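Local coordinates for minor fimbrium anchoring subunit Mfa2 (PDB 5NFI), which anchors the minor Mfa1 fimbriae of Porphyromonas gingivalis in the outer membrane and regulates their length, at residues A[70-82]-A[93-107]. Residues are numbered along the deposited sequence; the frame is centred on the assembly and turned at random.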
loop_
_atom_site.group_PDB
_atom_site.type_symbol
_atom_site.label_atom_id
_atom_site.label_comp_id
_atom_site.label_asym_id
_atom_site.label_seq_id
_atom_site.Cartn_x
_atom_site.Cartn_y
_atom_site.Cartn_z
ATOM N N ALA A 70 -8.978 -1.182 10.378
ATOM C CA ALA A 70 -8.063 -0.242 11.015
ATOM C C ALA A 70 -7.036 0.329 10.036
ATOM O O ALA A 70 -6.419 -0.387 9.234
ATOM C CB ALA A 70 -7.362 -0.898 12.197
ATOM N N TRP A 71 -6.839 1.633 10.137
ATOM C CA TRP A 71 -5.921 2.312 9.250
ATOM C C TRP A 71 -4.867 3.049 10.031
ATOM O O TRP A 71 -5.181 3.791 10.960
ATOM C CB TRP A 71 -6.678 3.270 8.347
ATOM C CG TRP A 71 -7.555 2.573 7.358
ATOM C CD1 TRP A 71 -8.872 2.246 7.510
ATOM C CD2 TRP A 71 -7.175 2.123 6.048
ATOM N NE1 TRP A 71 -9.341 1.621 6.371
ATOM C CE2 TRP A 71 -8.316 1.533 5.460
ATOM C CE3 TRP A 71 -5.981 2.162 5.315
ATOM C CZ2 TRP A 71 -8.300 0.999 4.175
ATOM C CZ3 TRP A 71 -5.964 1.619 4.034
ATOM C CH2 TRP A 71 -7.117 1.051 3.477
ATOM N N GLY A 72 -3.615 2.836 9.650
ATOM C CA GLY A 72 -2.495 3.426 10.341
ATOM C C GLY A 72 -1.848 4.491 9.503
ATOM O O GLY A 72 -1.542 4.264 8.332
ATOM N N ASN A 73 -1.653 5.647 10.131
ATOM C CA ASN A 73 -1.021 6.814 9.531
ATOM C C ASN A 73 -1.802 7.417 8.367
ATOM O O ASN A 73 -1.220 7.820 7.372
ATOM C CB ASN A 73 0.391 6.474 9.075
ATOM C CG ASN A 73 1.225 5.912 10.183
ATOM O OD1 ASN A 73 1.005 6.224 11.363
ATOM N ND2 ASN A 73 2.197 5.076 9.826
ATOM N N ILE A 74 -3.116 7.491 8.499
ATOM C CA ILE A 74 -3.896 8.315 7.601
ATOM C C ILE A 74 -3.490 9.781 7.787
ATOM O O ILE A 74 -3.477 10.308 8.893
ATOM C CB ILE A 74 -5.387 8.143 7.836
ATOM C CG1 ILE A 74 -5.859 6.834 7.202
ATOM C CG2 ILE A 74 -6.146 9.317 7.259
ATOM C CD1 ILE A 74 -7.338 6.603 7.357
ATOM N N ASP A 75 -3.168 10.422 6.674
ATOM C CA ASP A 75 -2.379 11.643 6.646
ATOM C C ASP A 75 -3.149 12.692 5.862
ATOM O O ASP A 75 -4.213 12.399 5.330
ATOM C CB ASP A 75 -1.016 11.362 5.985
ATOM C CG ASP A 75 0.145 11.954 6.753
ATOM O OD1 ASP A 75 0.055 13.126 7.176
ATOM O OD2 ASP A 75 1.149 11.246 6.961
ATOM N N ASP A 76 -2.605 13.900 5.761
ATOM C CA ASP A 76 -3.194 14.900 4.878
ATOM C C ASP A 76 -2.680 14.751 3.426
ATOM O O ASP A 76 -2.936 15.612 2.580
ATOM C CB ASP A 76 -2.939 16.322 5.405
ATOM C CG ASP A 76 -1.512 16.534 5.883
ATOM O OD1 ASP A 76 -0.614 15.769 5.454
ATOM O OD2 ASP A 76 -1.285 17.481 6.677
ATOM N N HIS A 77 -1.975 13.649 3.153
ATOM C CA HIS A 77 -1.660 13.245 1.778
ATOM C C HIS A 77 -2.890 12.625 1.126
ATOM O O HIS A 77 -2.864 12.293 -0.070
ATOM C CB HIS A 77 -0.523 12.216 1.716
ATOM C CG HIS A 77 0.813 12.729 2.148
ATOM N ND1 HIS A 77 1.297 13.964 1.784
ATOM C CD2 HIS A 77 1.777 12.155 2.903
ATOM C CE1 HIS A 77 2.501 14.135 2.301
ATOM N NE2 HIS A 77 2.814 13.052 2.984
ATOM N N TYR A 78 -3.951 12.436 1.918
ATOM C CA TYR A 78 -5.150 11.755 1.424
ATOM C C TYR A 78 -6.405 12.613 1.470
ATOM O O TYR A 78 -6.628 13.345 2.426
ATOM C CB TYR A 78 -5.387 10.467 2.212
ATOM C CG TYR A 78 -4.207 9.535 2.196
ATOM C CD1 TYR A 78 -4.021 8.614 1.148
ATOM C CD2 TYR A 78 -3.249 9.591 3.206
ATOM C CE1 TYR A 78 -2.924 7.761 1.126
ATOM C CE2 TYR A 78 -2.150 8.747 3.195
ATOM C CZ TYR A 78 -1.989 7.831 2.153
ATOM O OH TYR A 78 -0.889 6.995 2.179
ATOM N N ASN A 79 -7.206 12.523 0.417
ATOM C CA ASN A 79 -8.566 13.046 0.383
ATOM C C ASN A 79 -9.536 12.036 0.988
ATOM O O ASN A 79 -9.804 10.987 0.391
ATOM C CB ASN A 79 -9.008 13.360 -1.052
ATOM C CG ASN A 79 -8.264 14.541 -1.666
ATOM O OD1 ASN A 79 -7.937 15.505 -0.986
ATOM N ND2 ASN A 79 -8.013 14.469 -2.957
ATOM N N ILE A 80 -10.072 12.368 2.158
ATOM C CA ILE A 80 -10.973 11.480 2.881
ATOM C C ILE A 80 -12.440 11.695 2.491
ATOM O O ILE A 80 -12.943 12.813 2.533
ATOM C CB ILE A 80 -10.826 11.677 4.407
ATOM C CG1 ILE A 80 -9.351 11.675 4.822
ATOM C CG2 ILE A 80 -11.660 10.658 5.156
ATOM C CD1 ILE A 80 -8.637 10.384 4.554
ATOM N N GLY A 81 -13.128 10.621 2.126
ATOM C CA GLY A 81 -14.517 10.727 1.701
ATOM C C GLY A 81 -15.520 10.746 2.840
ATOM O O GLY A 81 -15.150 10.971 3.997
ATOM N N GLU A 82 -16.787 10.508 2.506
ATOM C CA GLU A 82 -17.891 10.504 3.476
ATOM C C GLU A 82 -17.719 9.441 4.556
ATOM O O GLU A 82 -17.435 8.281 4.266
ATOM C CB GLU A 82 -19.229 10.291 2.752
ATOM C CG GLU A 82 -20.375 9.885 3.662
ATOM C CD GLU A 82 -21.441 9.063 2.940
ATOM O OE1 GLU A 82 -21.426 7.815 3.071
ATOM O OE2 GLU A 82 -22.293 9.664 2.245
ATOM N N VAL A 93 -15.666 4.220 -0.822
ATOM C CA VAL A 93 -14.288 4.672 -0.827
ATOM C C VAL A 93 -13.978 5.557 0.369
ATOM O O VAL A 93 -14.513 6.651 0.521
ATOM C CB VAL A 93 -13.940 5.429 -2.119
ATOM C CG1 VAL A 93 -12.458 5.810 -2.123
ATOM C CG2 VAL A 93 -14.286 4.571 -3.340
ATOM N N LEU A 94 -13.088 5.079 1.216
ATOM C CA LEU A 94 -12.632 5.874 2.338
ATOM C C LEU A 94 -11.700 7.020 1.929
ATOM O O LEU A 94 -11.749 8.118 2.498
ATOM C CB LEU A 94 -11.922 4.966 3.342
ATOM C CG LEU A 94 -11.244 5.650 4.517
ATOM C CD1 LEU A 94 -12.242 6.552 5.255
ATOM C CD2 LEU A 94 -10.667 4.591 5.439
HETATM N N MSE A 95 -10.894 6.775 0.902
HETATM C CA MSE A 95 -9.591 7.413 0.783
HETATM C C MSE A 95 -9.112 7.498 -0.655
HETATM O O MSE A 95 -9.179 6.509 -1.375
HETATM C CB MSE A 95 -8.598 6.578 1.568
HETATM C CG MSE A 95 -7.445 7.245 2.229
HETATM SE SE MSE A 95 -6.422 5.714 2.922
HETATM C CE MSE A 95 -5.395 5.279 1.321
ATOM N N ARG A 96 -8.604 8.659 -1.059
ATOM C CA ARG A 96 -7.900 8.766 -2.327
ATOM C C ARG A 96 -6.584 9.495 -2.147
ATOM O O ARG A 96 -6.556 10.560 -1.553
ATOM C CB ARG A 96 -8.752 9.487 -3.368
ATOM C CG ARG A 96 -9.886 8.652 -3.886
ATOM C CD ARG A 96 -10.673 9.373 -4.936
ATOM N NE ARG A 96 -11.995 8.779 -5.115
ATOM C CZ ARG A 96 -12.215 7.592 -5.679
ATOM N NH1 ARG A 96 -11.198 6.857 -6.105
ATOM N NH2 ARG A 96 -13.451 7.129 -5.806
ATOM N N LEU A 97 -5.493 8.935 -2.667
ATOM C CA LEU A 97 -4.214 9.628 -2.581
ATOM C C LEU A 97 -4.317 10.976 -3.281
ATOM O O LEU A 97 -4.834 11.069 -4.400
ATOM C CB LEU A 97 -3.090 8.798 -3.176
ATOM C CG LEU A 97 -1.701 9.426 -3.021
ATOM C CD1 LEU A 97 -1.426 9.775 -1.579
ATOM C CD2 LEU A 97 -0.618 8.479 -3.549
ATOM N N LYS A 98 -3.880 12.034 -2.607
ATOM C CA LYS A 98 -3.998 13.358 -3.211
ATOM C C LYS A 98 -3.176 13.392 -4.475
ATOM O O LYS A 98 -2.075 12.852 -4.527
ATOM C CB LYS A 98 -3.557 14.469 -2.255
ATOM C CG LYS A 98 -4.714 15.087 -1.515
ATOM C CD LYS A 98 -4.237 15.923 -0.360
ATOM C CE LYS A 98 -5.396 16.339 0.534
ATOM N NZ LYS A 98 -4.934 17.239 1.630
ATOM N N GLN A 99 -3.719 14.027 -5.501
ATOM C CA GLN A 99 -3.014 14.088 -6.766
ATOM C C GLN A 99 -3.025 15.463 -7.375
ATOM O O GLN A 99 -3.837 16.307 -7.020
ATOM C CB GLN A 99 -3.614 13.110 -7.770
ATOM C CG GLN A 99 -3.402 11.655 -7.456
ATOM C CD GLN A 99 -3.887 10.792 -8.584
ATOM O OE1 GLN A 99 -4.079 9.595 -8.419
ATOM N NE2 GLN A 99 -4.091 11.402 -9.754
ATOM N N ASP A 100 -2.113 15.659 -8.319
ATOM C CA ASP A 100 -2.065 16.855 -9.134
ATOM C C ASP A 100 -2.075 16.439 -10.589
ATOM O O ASP A 100 -1.028 16.176 -11.173
ATOM C CB ASP A 100 -0.825 17.660 -8.816
ATOM C CG ASP A 100 -0.558 18.703 -9.841
ATOM O OD1 ASP A 100 -1.531 19.346 -10.287
ATOM O OD2 ASP A 100 0.617 18.858 -10.231
ATOM N N GLY A 101 -3.260 16.362 -11.175
ATOM C CA GLY A 101 -3.409 15.681 -12.448
ATOM C C GLY A 101 -3.352 14.193 -12.176
ATOM O O GLY A 101 -4.081 13.686 -11.324
ATOM N N LYS A 102 -2.481 13.480 -12.878
ATOM C CA LYS A 102 -2.309 12.060 -12.590
ATOM C C LYS A 102 -1.052 11.817 -11.778
ATOM O O LYS A 102 -0.583 10.686 -11.681
ATOM C CB LYS A 102 -2.270 11.222 -13.867
ATOM C CG LYS A 102 -3.608 11.236 -14.584
ATOM C CD LYS A 102 -3.837 10.055 -15.542
ATOM C CE LYS A 102 -3.131 8.775 -15.175
ATOM N NZ LYS A 102 -3.766 7.654 -15.942
ATOM N N TRP A 103 -0.502 12.882 -11.202
ATOM C CA TRP A 103 0.687 12.748 -10.380
ATOM C C TRP A 103 0.335 12.740 -8.894
ATOM O O TRP A 103 -0.287 13.660 -8.376
ATOM C CB TRP A 103 1.686 13.867 -10.695
ATOM C CG TRP A 103 2.393 13.687 -12.041
ATOM C CD1 TRP A 103 2.056 14.269 -13.230
ATOM C CD2 TRP A 103 3.526 12.850 -12.315
ATOM N NE1 TRP A 103 2.909 13.852 -14.220
ATOM C CE2 TRP A 103 3.820 12.983 -13.692
ATOM C CE3 TRP A 103 4.317 12.001 -11.531
ATOM C CZ2 TRP A 103 4.880 12.304 -14.306
ATOM C CZ3 TRP A 103 5.364 11.328 -12.130
ATOM C CH2 TRP A 103 5.642 11.487 -13.515
ATOM N N ALA A 104 0.736 11.678 -8.221
ATOM C CA ALA A 104 0.561 11.545 -6.791
ATOM C C ALA A 104 1.348 12.597 -6.008
ATOM O O ALA A 104 2.442 12.981 -6.429
ATOM C CB ALA A 104 0.989 10.147 -6.355
ATOM N N THR A 105 0.807 13.043 -4.865
ATOM C CA THR A 105 1.598 13.815 -3.920
ATOM C C THR A 105 2.758 12.943 -3.466
ATOM O O THR A 105 2.637 11.719 -3.384
ATOM C CB THR A 105 0.778 14.272 -2.697
ATOM O OG1 THR A 105 1.599 15.073 -1.830
ATOM C CG2 THR A 105 0.277 13.085 -1.925
ATOM N N ASN A 106 3.900 13.553 -3.193
ATOM C CA ASN A 106 5.058 12.759 -2.811
ATOM C C ASN A 106 4.902 12.172 -1.420
ATOM O O ASN A 106 4.833 12.923 -0.443
ATOM C CB ASN A 106 6.314 13.602 -2.861
ATOM C CG ASN A 106 7.517 12.860 -2.362
ATOM O OD1 ASN A 106 7.603 11.641 -2.469
ATOM N ND2 ASN A 106 8.458 13.594 -1.789
ATOM N N ILE A 107 4.872 10.844 -1.321
ATOM C CA ILE A 107 4.659 10.218 -0.033
ATOM C C ILE A 107 5.877 9.451 0.478
ATOM O O ILE A 107 5.746 8.594 1.358
ATOM C CB ILE A 107 3.430 9.264 -0.054
ATOM C CG1 ILE A 107 3.686 8.046 -0.946
ATOM C CG2 ILE A 107 2.133 10.038 -0.397
ATOM C CD1 ILE A 107 2.515 7.136 -1.055
#
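One face of the W71 indole carries both L94 and M95. The L94 methyl CD2 makes a CH-pi contact with the five-membered ring, 3.7 Å from its centroid. The selenium of M95, a selenomethionine, sits over the six-membered ring. The same SE lies over a face of the Y78 ring, 4.5 Å from its centroid, so M95 makes two Met-aromatic contacts. Its chain bends at the last torsion (chi3 85°), which brings CE to 3.5 Å from Y78 CE1. D75 O lies in plane at the Y78 edge, and L97 CD1 approaches that ring obliquely. N106 O is over one face of the H77 imidazole; I107 CG2 packs off-centre. W71 NE1 hydrogen-bonds to F172 O, and Y170 also touches W71 and M95.

Strand 78-80 pairs antiparallel with strand 93-97. N79 and R96 exchange two hydrogen bonds, while G81 N reaches L94 O at 2.9 Å. At the other end K98 N hydrogen-bonds to H77 O at 2.7 Å. K98 NZ donates a hydrogen bond to D76 O, 2.7 Å away. The K98 side chain crosses that of N79 at about a right angle.

On its other edge strand 93-97 has a classic beta bulge, L94 and M95 opposite Y170 of strand 169-171, in a small antiparallel sheet of this fimbrillin-superfamily protein.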